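PDB 5GWA: beta-lactamase from Serratia marcescens, which probably hydrolyses beta-lactam antibiotics as a class A extended-spectrum beta-lactamase, and is inhibited here by covalently bound avibactam. Local coordinates for residues L27-N32 / H243-V248; S47-H52 / A145-M150; K203-D208 / I263-C268. All coordinates share one frame; numbering follows the deposited sequence. Where two conformers were deposited one is given.

Contact 1. Residues L27-N32 / H243-V248; sequences LGIEDN and HFAIAV. With NA (sodium ion), chain R; SO4 (sulfate ion), chain C.
E30 and H243 clasp each other where strand 21-28 runs out and strand 243-253 begins. Two bonds from the one histidine grip the carboxylate: H243 ND1 donates to E30 OE2 at 2.6 Å, nearly straight (173°), and the backbone H243 N donates to E30 OE1 at 2.8 Å. Each oxygen offers its syn lone pair, so the carboxylate spans the ring nitrogen and the amide like a fork. Its plane is turned 38° from the imidazole, yet OE2 stays close to the ring plane. The bend in the E30 chain (chi2 87°) swings CD to where the carboxylate can do this. At the far ring nitrogen, H243 NE2 donates to O3 of a sulfate at 2.6 Å, an ion probably from the crystallisation liquor. With both ring nitrogens donating, a protonated, cationic imidazole is likely. A sodium ion ties the same corner together, bound by E30 OE1 at 2.9 Å and H243 O at 3.0 Å.

H243 O also receives I29 N at 3.0 Å, from above the carbonyl plane. I29 then lays CG1 against H243 CB (3.5 Å) and reaches A245 CB with CD1 (4.1 Å). Next to this corner, L27 and A245 form an antiparallel hydrogen-bonded pair, and G28 faces F244 as a non-hydrogen-bonded one. In the five-stranded sheet, the face of L27 and A245 packs on helix 164-175 through V168, L171 and K172, whereas F244 on the other face meets V271, W272 and L275 of helix 257-276.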
loop_
_atom_site.group_PDB
_atom_site.type_symbol
_atom_site.label_atom_id
_atom_site.label_comp_id
_atom_site.label_asym_id
_atom_site.label_seq_id
_atom_site.Cartn_x
_atom_site.Cartn_y
_atom_site.Cartn_z
ATOM N N LEU A 27 20.971 -23.357 2.708
ATOM C CA LEU A 27 21.224 -24.660 2.097
ATOM C C LEU A 27 21.994 -24.449 0.804
ATOM O O LEU A 27 21.530 -23.749 -0.112
ATOM C CB LEU A 27 19.892 -25.334 1.815
ATOM C CG LEU A 27 19.698 -26.828 1.710
ATOM C CD1 LEU A 27 20.417 -27.527 2.883
ATOM C CD2 LEU A 27 18.199 -27.123 1.754
ATOM N N GLY A 28 23.129 -25.132 0.657
ATOM C CA GLY A 28 23.796 -25.114 -0.640
ATOM C C GLY A 28 22.946 -25.788 -1.702
ATOM O O GLY A 28 22.267 -26.759 -1.439
ATOM N N ILE A 29 23.031 -25.303 -2.949
ATOM C CA ILE A 29 22.264 -25.894 -4.015
ATOM C C ILE A 29 22.972 -27.107 -4.587
ATOM O O ILE A 29 22.386 -28.176 -4.757
ATOM C CB ILE A 29 21.953 -24.891 -5.141
ATOM C CG1 ILE A 29 21.081 -23.732 -4.631
ATOM C CG2 ILE A 29 21.206 -25.574 -6.256
ATOM C CD1 ILE A 29 19.797 -24.188 -3.981
ATOM N N GLU A 30 24.261 -26.933 -4.841
ATOM C CA GLU A 30 25.052 -27.983 -5.483
ATOM C C GLU A 30 25.822 -28.817 -4.463
ATOM O O GLU A 30 26.066 -29.990 -4.707
ATOM C CB GLU A 30 25.993 -27.364 -6.511
ATOM C CG GLU A 30 25.278 -26.650 -7.672
ATOM C CD GLU A 30 24.946 -25.185 -7.386
ATOM O OE1 GLU A 30 25.413 -24.654 -6.358
ATOM O OE2 GLU A 30 24.336 -24.576 -8.269
ATOM N N ASP A 31 26.109 -28.265 -3.300
ATOM C CA ASP A 31 26.904 -29.004 -2.302
ATOM C C ASP A 31 26.078 -29.207 -1.026
ATOM O O ASP A 31 24.874 -28.942 -1.022
ATOM C CB ASP A 31 28.232 -28.294 -2.041
ATOM C CG ASP A 31 28.083 -27.040 -1.222
ATOM O OD1 ASP A 31 27.014 -26.836 -0.604
ATOM O OD2 ASP A 31 29.051 -26.258 -1.186
ATOM N N ASN A 32 26.702 -29.732 0.032
ATOM C CA ASN A 32 25.973 -30.190 1.211
ATOM C C ASN A 32 25.897 -29.191 2.354
ATOM O O ASN A 32 25.546 -29.555 3.486
ATOM C CB ASN A 32 26.603 -31.482 1.715
ATOM C CG ASN A 32 26.635 -32.544 0.642
ATOM O OD1 ASN A 32 25.583 -33.014 0.196
ATOM N ND2 ASN A 32 27.829 -32.843 0.134
ATOM N N HIS A 243 25.543 -21.862 -6.127
ATOM C CA HIS A 243 24.384 -21.165 -5.537
ATOM C C HIS A 243 24.110 -21.588 -4.105
ATOM O O HIS A 243 24.362 -22.721 -3.739
ATOM C CB HIS A 243 23.132 -21.466 -6.335
ATOM C CG HIS A 243 23.255 -21.144 -7.792
ATOM N ND1 HIS A 243 23.731 -22.060 -8.703
ATOM C CD2 HIS A 243 22.941 -20.035 -8.501
ATOM C CE1 HIS A 243 23.768 -21.507 -9.912
ATOM N NE2 HIS A 243 23.296 -20.279 -9.815
ATOM N N PHE A 244 23.541 -20.678 -3.324
ATOM C CA PHE A 244 22.977 -21.065 -2.033
ATOM C C PHE A 244 21.588 -20.466 -1.859
ATOM O O PHE A 244 21.333 -19.329 -2.277
ATOM C CB PHE A 244 23.916 -20.732 -0.864
ATOM C CG PHE A 244 24.203 -19.263 -0.658
ATOM C CD1 PHE A 244 25.220 -18.632 -1.348
ATOM C CD2 PHE A 244 23.544 -18.532 0.325
ATOM C CE1 PHE A 244 25.477 -17.295 -1.170
ATOM C CE2 PHE A 244 23.846 -17.186 0.551
ATOM C CZ PHE A 244 24.841 -16.576 -0.172
ATOM N N ALA A 245 20.715 -21.249 -1.237
ATOM C CA ALA A 245 19.419 -20.753 -0.795
ATOM C C ALA A 245 19.522 -20.255 0.628
ATOM O O ALA A 245 20.255 -20.836 1.443
ATOM C CB ALA A 245 18.387 -21.846 -0.892
ATOM N N ILE A 246 18.945 -19.084 0.877
ATOM C CA ILE A 246 18.981 -18.486 2.196
ATOM C C ILE A 246 17.600 -17.900 2.513
ATOM O O ILE A 246 16.931 -17.338 1.659
ATOM C CB ILE A 246 20.095 -17.422 2.313
ATOM C CG1 ILE A 246 20.128 -16.756 3.683
ATOM C CG2 ILE A 246 19.983 -16.388 1.207
ATOM C CD1 ILE A 246 21.430 -16.047 3.967
ATOM N N ALA A 247 17.187 -18.043 3.768
ATOM C CA ALA A 247 15.975 -17.415 4.247
ATOM C C ALA A 247 16.202 -16.779 5.594
ATOM O O ALA A 247 16.759 -17.426 6.496
ATOM C CB ALA A 247 14.876 -18.435 4.329
ATOM N N VAL A 248 15.869 -15.498 5.730
ATOM C CA VAL A 248 15.996 -14.824 7.011
ATOM C C VAL A 248 14.669 -14.194 7.385
ATOM O O VAL A 248 14.072 -13.457 6.595
ATOM C CB VAL A 248 17.113 -13.752 7.032
ATOM C CG1 VAL A 248 17.228 -13.109 8.405
ATOM C CG2 VAL A 248 18.450 -14.352 6.599
HETATM NA NA NA R . 26.372 -24.938 -3.611
HETATM S S SO4 C . 22.790 -17.351 -12.569
HETATM O O1 SO4 C . 22.440 -18.154 -13.752
HETATM O O2 SO4 C . 21.524 -16.671 -12.319
HETATM O O3 SO4 C . 23.167 -18.372 -11.571
HETATM O O4 SO4 C . 23.918 -16.502 -12.987
#

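Contact 2. Residues S47-H52 / A145-M150; sequences STYKFH and ATEEEM. With NA (sodium ion), chain Q; NXL ((2S,5R)-1-formyl-5-[(sulfooxy)amino]piperidine-2-carboxamide), chain B.
Y49 points its hydroxyl at the backbone of A145: OH donates to A145 O at 2.7 Å, in the carbonyl plane and on a lone pair, with the acceptor at the edge of the phenol ring. CG of Y49 lies between the backbone N and the carbonyl carbon (chi1 86°), on the side facing 145-150. M150 comes tip to tip with it, its CE methyl 3.5 Å from Y49 OH. E147 runs past the tyrosine in the opposite direction, with carboxylate and ring planes 76° apart and E147 OE2 3.8 Å from Y49 CE1.

The extended K50 chain crosses E147 at about a right angle and passes CE within 3.5 Å of E147 OE2. The salt bridge of K50 NZ to that oxygen is long, 3.9 Å; K50 NZ is held instead by N113 OD1, S111 OG and S47 OG, the last at 3.2 Å. S47 OG is bonded covalently to CAN of avibactam (1.4 Å), which marks it as the nucleophile of the SxxK motif, in the short 3-10 segment that leads into helix 49-63. E147 occupies the place of the omega-loop glutamate that assists hydrolysis in class A enzymes, and probably has that role here.

T146 and E149 form a capping box at the start of helix 147-151, with E149 N donating to T146 OG1 at 3.1 Å. D117 of helix 113-123 accepts from E147 N and E148 N, F120 of the same helix meets the Y49 ring, and F51 packs on helices 164-175 and 182-193.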
loop_
_atom_site.group_PDB
_atom_site.type_symbol
_atom_site.label_atom_id
_atom_site.label_comp_id
_atom_site.label_asym_id
_atom_site.label_seq_id
_atom_site.Cartn_x
_atom_site.Cartn_y
_atom_site.Cartn_z
ATOM N N SER A 47 4.740 -11.400 2.784
ATOM C CA SER A 47 4.712 -11.483 1.324
ATOM C C SER A 47 5.614 -12.572 0.758
ATOM O O SER A 47 5.476 -12.885 -0.432
ATOM C CB SER A 47 5.100 -10.172 0.647
ATOM O OG SER A 47 4.105 -9.153 0.784
ATOM N N THR A 48 6.454 -13.214 1.577
ATOM C CA THR A 48 7.311 -14.264 1.060
ATOM C C THR A 48 6.497 -15.449 0.547
ATOM O O THR A 48 6.939 -16.110 -0.375
ATOM C CB THR A 48 8.377 -14.761 2.056
ATOM O OG1 THR A 48 7.738 -15.371 3.175
ATOM C CG2 THR A 48 9.282 -13.594 2.500
ATOM N N TYR A 49 5.255 -15.589 0.998
ATOM C CA TYR A 49 4.443 -16.684 0.506
ATOM C C TYR A 49 3.935 -16.519 -0.891
ATOM O O TYR A 49 3.353 -17.470 -1.460
ATOM C CB TYR A 49 3.369 -17.089 1.498
ATOM C CG TYR A 49 2.057 -16.317 1.461
ATOM C CD1 TYR A 49 1.987 -14.998 1.006
ATOM C CD2 TYR A 49 0.899 -16.876 2.025
ATOM C CE1 TYR A 49 0.786 -14.297 1.044
ATOM C CE2 TYR A 49 -0.305 -16.186 2.038
ATOM C CZ TYR A 49 -0.346 -14.871 1.591
ATOM O OH TYR A 49 -1.542 -14.152 1.646
ATOM N N LYS A 50 4.205 -15.387 -1.508
ATOM C CA LYS A 50 3.850 -15.183 -2.918
ATOM C C LYS A 50 4.753 -16.046 -3.809
ATOM O O LYS A 50 4.415 -16.311 -4.971
ATOM C CB LYS A 50 3.929 -13.709 -3.302
ATOM C CG LYS A 50 2.862 -12.880 -2.582
ATOM C CD LYS A 50 3.151 -11.388 -2.654
ATOM C CE LYS A 50 2.165 -10.623 -1.796
ATOM N NZ LYS A 50 2.361 -9.158 -1.912
ATOM N N PHE A 51 5.929 -16.414 -3.316
ATOM C CA PHE A 51 6.748 -17.423 -4.013
ATOM C C PHE A 51 5.984 -18.726 -4.145
ATOM O O PHE A 51 5.845 -19.293 -5.249
ATOM C CB PHE A 51 8.088 -17.609 -3.267
ATOM C CG PHE A 51 8.891 -18.792 -3.743
ATOM C CD1 PHE A 51 9.394 -18.808 -5.031
ATOM C CD2 PHE A 51 9.143 -19.858 -2.909
ATOM C CE1 PHE A 51 10.162 -19.862 -5.480
ATOM C CE2 PHE A 51 9.879 -20.946 -3.371
ATOM C CZ PHE A 51 10.391 -20.932 -4.663
ATOM N N HIS A 52 5.434 -19.176 -3.030
ATOM C CA HIS A 52 4.759 -20.471 -2.955
ATOM C C HIS A 52 3.540 -20.371 -3.876
ATOM O O HIS A 52 3.217 -21.293 -4.610
ATOM C CB HIS A 52 4.289 -20.731 -1.526
ATOM C CG HIS A 52 5.383 -20.679 -0.504
ATOM N ND1 HIS A 52 6.113 -19.527 -0.263
ATOM C CD2 HIS A 52 5.786 -21.567 0.432
ATOM C CE1 HIS A 52 6.974 -19.752 0.706
ATOM N NE2 HIS A 52 6.798 -20.975 1.151
ATOM N N ALA A 145 -4.215 -17.715 4.801
ATOM C CA ALA A 145 -4.931 -16.433 4.694
ATOM C C ALA A 145 -4.424 -15.648 3.503
ATOM O O ALA A 145 -3.236 -15.559 3.265
ATOM C CB ALA A 145 -4.738 -15.591 5.921
ATOM N N THR A 146 -5.342 -15.009 2.818
ATOM C CA THR A 146 -5.017 -14.136 1.698
ATOM C C THR A 146 -4.498 -12.807 2.237
ATOM O O THR A 146 -4.500 -12.574 3.439
ATOM C CB THR A 146 -6.260 -13.820 0.860
ATOM O OG1 THR A 146 -7.218 -13.153 1.690
ATOM C CG2 THR A 146 -6.875 -15.074 0.267
ATOM N N GLU A 147 -4.051 -11.934 1.345
ATOM C CA GLU A 147 -3.620 -10.621 1.790
ATOM C C GLU A 147 -4.761 -9.832 2.386
ATOM O O GLU A 147 -4.576 -9.190 3.422
ATOM C CB GLU A 147 -2.952 -9.836 0.645
ATOM C CG GLU A 147 -1.556 -10.365 0.334
ATOM C CD GLU A 147 -0.510 -10.006 1.362
ATOM O OE1 GLU A 147 -0.749 -9.095 2.197
ATOM O OE2 GLU A 147 0.633 -10.551 1.324
ATOM N N GLU A 148 -5.919 -9.887 1.767
ATOM C CA GLU A 148 -7.090 -9.168 2.305
ATOM C C GLU A 148 -7.416 -9.654 3.707
ATOM O O GLU A 148 -7.616 -8.849 4.617
ATOM C CB GLU A 148 -8.254 -9.361 1.385
ATOM C CG GLU A 148 -9.582 -8.839 1.910
ATOM C CD GLU A 148 -10.712 -9.046 0.913
ATOM O OE1 GLU A 148 -10.545 -9.839 -0.041
ATOM O OE2 GLU A 148 -11.803 -8.464 1.118
ATOM N N GLU A 149 -7.347 -10.970 3.894
ATOM C CA GLU A 149 -7.610 -11.546 5.196
ATOM C C GLU A 149 -6.576 -11.126 6.248
ATOM O O GLU A 149 -6.910 -10.826 7.404
ATOM C CB GLU A 149 -7.705 -13.072 5.073
ATOM C CG GLU A 149 -8.945 -13.554 4.372
ATOM C CD GLU A 149 -8.996 -15.049 4.163
ATOM O OE1 GLU A 149 -7.952 -15.684 3.891
ATOM O OE2 GLU A 149 -10.122 -15.580 4.032
ATOM N N MET A 150 -5.307 -11.010 5.861
ATOM C CA MET A 150 -4.274 -10.581 6.788
ATOM C C MET A 150 -4.463 -9.120 7.219
ATOM O O MET A 150 -4.046 -8.718 8.294
ATOM C CB MET A 150 -2.872 -10.771 6.170
ATOM C CG MET A 150 -2.407 -12.213 6.208
ATOM S SD MET A 150 -0.632 -12.348 5.956
ATOM C CE MET A 150 -0.573 -12.029 4.217
HETATM NA NA NA Q . -2.212 -9.832 9.991
HETATM O OAC NXL B . 4.934 -8.675 2.851
HETATM C CAN NXL B . 4.343 -8.261 1.859
HETATM N N NXL B . 3.751 -7.156 1.779
HETATM C CAJ NXL B . 3.349 -6.606 0.501
HETATM C CA NXL B . 3.612 -6.328 2.969
HETATM C C NXL B . 2.215 -6.120 3.444
HETATM O O NXL B . 1.255 -6.492 2.794
HETATM N NAA NXL B . 2.102 -5.378 4.549
HETATM C CB NXL B . 4.279 -5.001 2.718
HETATM C CAH NXL B . 3.903 -4.387 1.390
HETATM C CAO NXL B . 4.140 -5.348 0.233
HETATM N NAK NXL B . 5.546 -5.660 -0.098
HETATM O OAL NXL B . 6.429 -5.488 0.862
HETATM S SAR NXL B . 7.721 -6.299 0.711
HETATM O OAD NXL B . 8.631 -5.372 0.114
HETATM O OAE NXL B . 8.373 -6.699 1.908
HETATM O OAG NXL B . 7.221 -7.705 0.050
HETATM O O HOH W 1 -0.485 -8.127 8.678
#

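Contact 3. Residues K203-D208 / I263-C268; sequences KGLLPD and IIAEIC
L205 and A265 meet where a type I beta turn, K203 to L206, rests on helix 257-276, the C-terminal helix that covers one face of the five-stranded sheet. The turn is closed by a weak bond from L206 N to K203 O (3.3 Å), and its two corner residues, G204 and L205, bring the backbone of the turn nearest the helix. G204 comes close, with CA 4.2 Å from A265 CB. Having no side chain, G204 lets the turn approach A265 CB to this distance.

L205 makes the largest contribution from the turn. Its CG, anti to the carbonyl carbon (chi1 -59°), lies 4.0 Å from A265 CB, and the CD1 methyl beyond it fits between two neighbouring helix residues, 3.9 Å from A265 CB and 3.4 Å from E266 CD. The E266 chain bends at chi2 (-81°), which turns CD back beside the leucine. CD1 sits almost directly over the carboxylate carbon, touching the flat of the group, so the two oxygens remain at similar distances from the methyl. L206 makes a second, separate contact one helical turn further on: CD1 approaches C268 SG at 4.0 Å, with CD2 of the same leucine only slightly more distant from the sulfur.

Direct polar bonds are replaced by a bridging water. It accepts from L205 N at 2.9 Å and donates to A265 O at 2.8 Å, linking the turn amide to a helix carbonyl.

Around this joint, L206 also packs on V212 of strand 212-218 and I236 of strand 227-237, and C268 shares I236 with it. E266 touches Y14 of helix 4-15, and I263 and I267 continue that helix-helix packing through Y14, L15 and I11. The turn therefore lies at the border between the C-terminal helix and the edge-strand side of the sheet.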
loop_
_atom_site.group_PDB
_atom_site.type_symbol
_atom_site.label_atom_id
_atom_site.label_comp_id
_atom_site.label_asym_id
_atom_site.label_seq_id
_atom_site.Cartn_x
_atom_site.Cartn_y
_atom_site.Cartn_z
ATOM N N LYS A 203 20.477 -8.604 -0.435
ATOM C CA LYS A 203 21.394 -7.957 -1.371
ATOM C C LYS A 203 22.245 -6.840 -0.748
ATOM O O LYS A 203 23.175 -6.356 -1.362
ATOM C CB LYS A 203 20.589 -7.378 -2.539
ATOM C CG LYS A 203 20.004 -8.433 -3.489
ATOM C CD LYS A 203 19.012 -7.815 -4.457
ATOM C CE LYS A 203 19.688 -6.874 -5.436
ATOM N NZ LYS A 203 20.490 -7.627 -6.432
ATOM N N GLY A 204 21.910 -6.394 0.459
ATOM C CA GLY A 204 22.345 -5.076 0.909
ATOM C C GLY A 204 23.844 -4.857 0.960
ATOM O O GLY A 204 24.322 -3.736 0.690
ATOM N N LEU A 205 24.557 -5.854 1.460
ATOM C CA LEU A 205 26.007 -5.736 1.649
ATOM C C LEU A 205 26.816 -6.676 0.750
ATOM O O LEU A 205 28.028 -6.822 0.940
ATOM C CB LEU A 205 26.372 -5.924 3.124
ATOM C CG LEU A 205 25.753 -4.952 4.096
ATOM C CD1 LEU A 205 25.860 -5.423 5.530
ATOM C CD2 LEU A 205 26.374 -3.567 3.944
ATOM N N LEU A 206 26.172 -7.268 -0.262
ATOM C CA LEU A 206 26.863 -8.116 -1.225
ATOM C C LEU A 206 27.454 -7.256 -2.347
ATOM O O LEU A 206 27.013 -6.120 -2.580
ATOM C CB LEU A 206 25.889 -9.130 -1.828
ATOM C CG LEU A 206 25.148 -9.981 -0.798
ATOM C CD1 LEU A 206 24.420 -11.073 -1.551
ATOM C CD2 LEU A 206 26.111 -10.586 0.197
ATOM N N PRO A 207 28.449 -7.793 -3.052
ATOM C CA PRO A 207 29.070 -6.963 -4.082
ATOM C C PRO A 207 28.034 -6.511 -5.110
ATOM O O PRO A 207 27.096 -7.255 -5.429
ATOM C CB PRO A 207 30.081 -7.914 -4.715
ATOM C CG PRO A 207 30.424 -8.883 -3.637
ATOM C CD PRO A 207 29.125 -9.081 -2.898
ATOM N N ASP A 208 28.202 -5.306 -5.643
ATOM C CA ASP A 208 27.396 -4.867 -6.761
ATOM C C ASP A 208 27.350 -5.937 -7.829
ATOM O O ASP A 208 28.370 -6.537 -8.141
ATOM C CB ASP A 208 27.977 -3.604 -7.393
ATOM C CG ASP A 208 27.927 -2.407 -6.478
ATOM O OD1 ASP A 208 27.221 -2.433 -5.443
ATOM O OD2 ASP A 208 28.618 -1.425 -6.806
ATOM N N ILE A 263 19.929 -6.451 9.824
ATOM C CA ILE A 263 20.122 -7.810 10.334
ATOM C C ILE A 263 20.174 -8.817 9.196
ATOM O O ILE A 263 21.065 -9.670 9.133
ATOM C CB ILE A 263 19.030 -8.203 11.332
ATOM C CG1 ILE A 263 19.246 -7.475 12.677
ATOM C CG2 ILE A 263 19.036 -9.702 11.595
ATOM C CD1 ILE A 263 18.054 -7.476 13.581
ATOM N N ILE A 264 19.249 -8.675 8.251
ATOM C CA ILE A 264 19.247 -9.576 7.094
ATOM C C ILE A 264 20.510 -9.421 6.262
ATOM O O ILE A 264 21.153 -10.415 5.883
ATOM C CB ILE A 264 18.006 -9.345 6.194
ATOM C CG1 ILE A 264 16.717 -9.503 7.021
ATOM C CG2 ILE A 264 18.010 -10.320 5.014
ATOM C CD1 ILE A 264 15.442 -9.128 6.305
ATOM N N ALA A 265 20.888 -8.168 6.020
ATOM C CA ALA A 265 22.011 -7.847 5.141
ATOM C C ALA A 265 23.326 -8.372 5.738
ATOM O O ALA A 265 24.148 -8.964 5.054
ATOM C CB ALA A 265 22.076 -6.335 4.908
ATOM N N GLU A 266 23.474 -8.191 7.054
ATOM C CA GLU A 266 24.691 -8.580 7.743
ATOM C C GLU A 266 24.797 -10.094 7.868
ATOM O O GLU A 266 25.851 -10.654 7.596
ATOM C CB GLU A 266 24.772 -7.952 9.117
ATOM C CG GLU A 266 25.000 -6.452 9.081
ATOM C CD GLU A 266 26.455 -6.062 8.865
ATOM O OE1 GLU A 266 27.284 -6.900 8.447
ATOM O OE2 GLU A 266 26.752 -4.870 9.104
ATOM N N ILE A 267 23.685 -10.764 8.156
ATOM C CA ILE A 267 23.691 -12.232 8.226
ATOM C C ILE A 267 24.029 -12.810 6.847
ATOM O O ILE A 267 24.854 -13.705 6.694
ATOM C CB ILE A 267 22.366 -12.806 8.788
ATOM C CG1 ILE A 267 22.279 -12.520 10.282
ATOM C CG2 ILE A 267 22.268 -14.304 8.542
ATOM C CD1 ILE A 267 20.938 -12.804 10.892
ATOM N N CYS A 268 23.400 -12.268 5.812
ATOM C CA CYS A 268 23.705 -12.717 4.470
ATOM C C CYS A 268 25.177 -12.508 4.089
ATOM O O CYS A 268 25.792 -13.385 3.528
ATOM C CB CYS A 268 22.777 -12.058 3.450
ATOM S SG CYS A 268 22.988 -12.820 1.807
HETATM O O HOH W 2 24.004 -8.543 2.242
#

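In the fold
Contact 2 carries the active site, with avibactam attached to S47, while contact 1 joins two strands of the sheet and contact 3 sets a turn on its C-terminal helix. The centre of contact 2 lies about 24 Å from that of contact 1 and about 25 Å from that of contact 3, on the opposite side of the chain's centre from both; in neither case do they touch. Contacts 1 and 3, with centres about 15 Å apart, do: strand 243-253 leads directly into helix 257-276, and V248 CG1 packs on I264 CG1 at 3.9 Å. Along the chain, contact 2 is nested within the long loop closed by contact 1, whereas contacts 1 and 3 interleave.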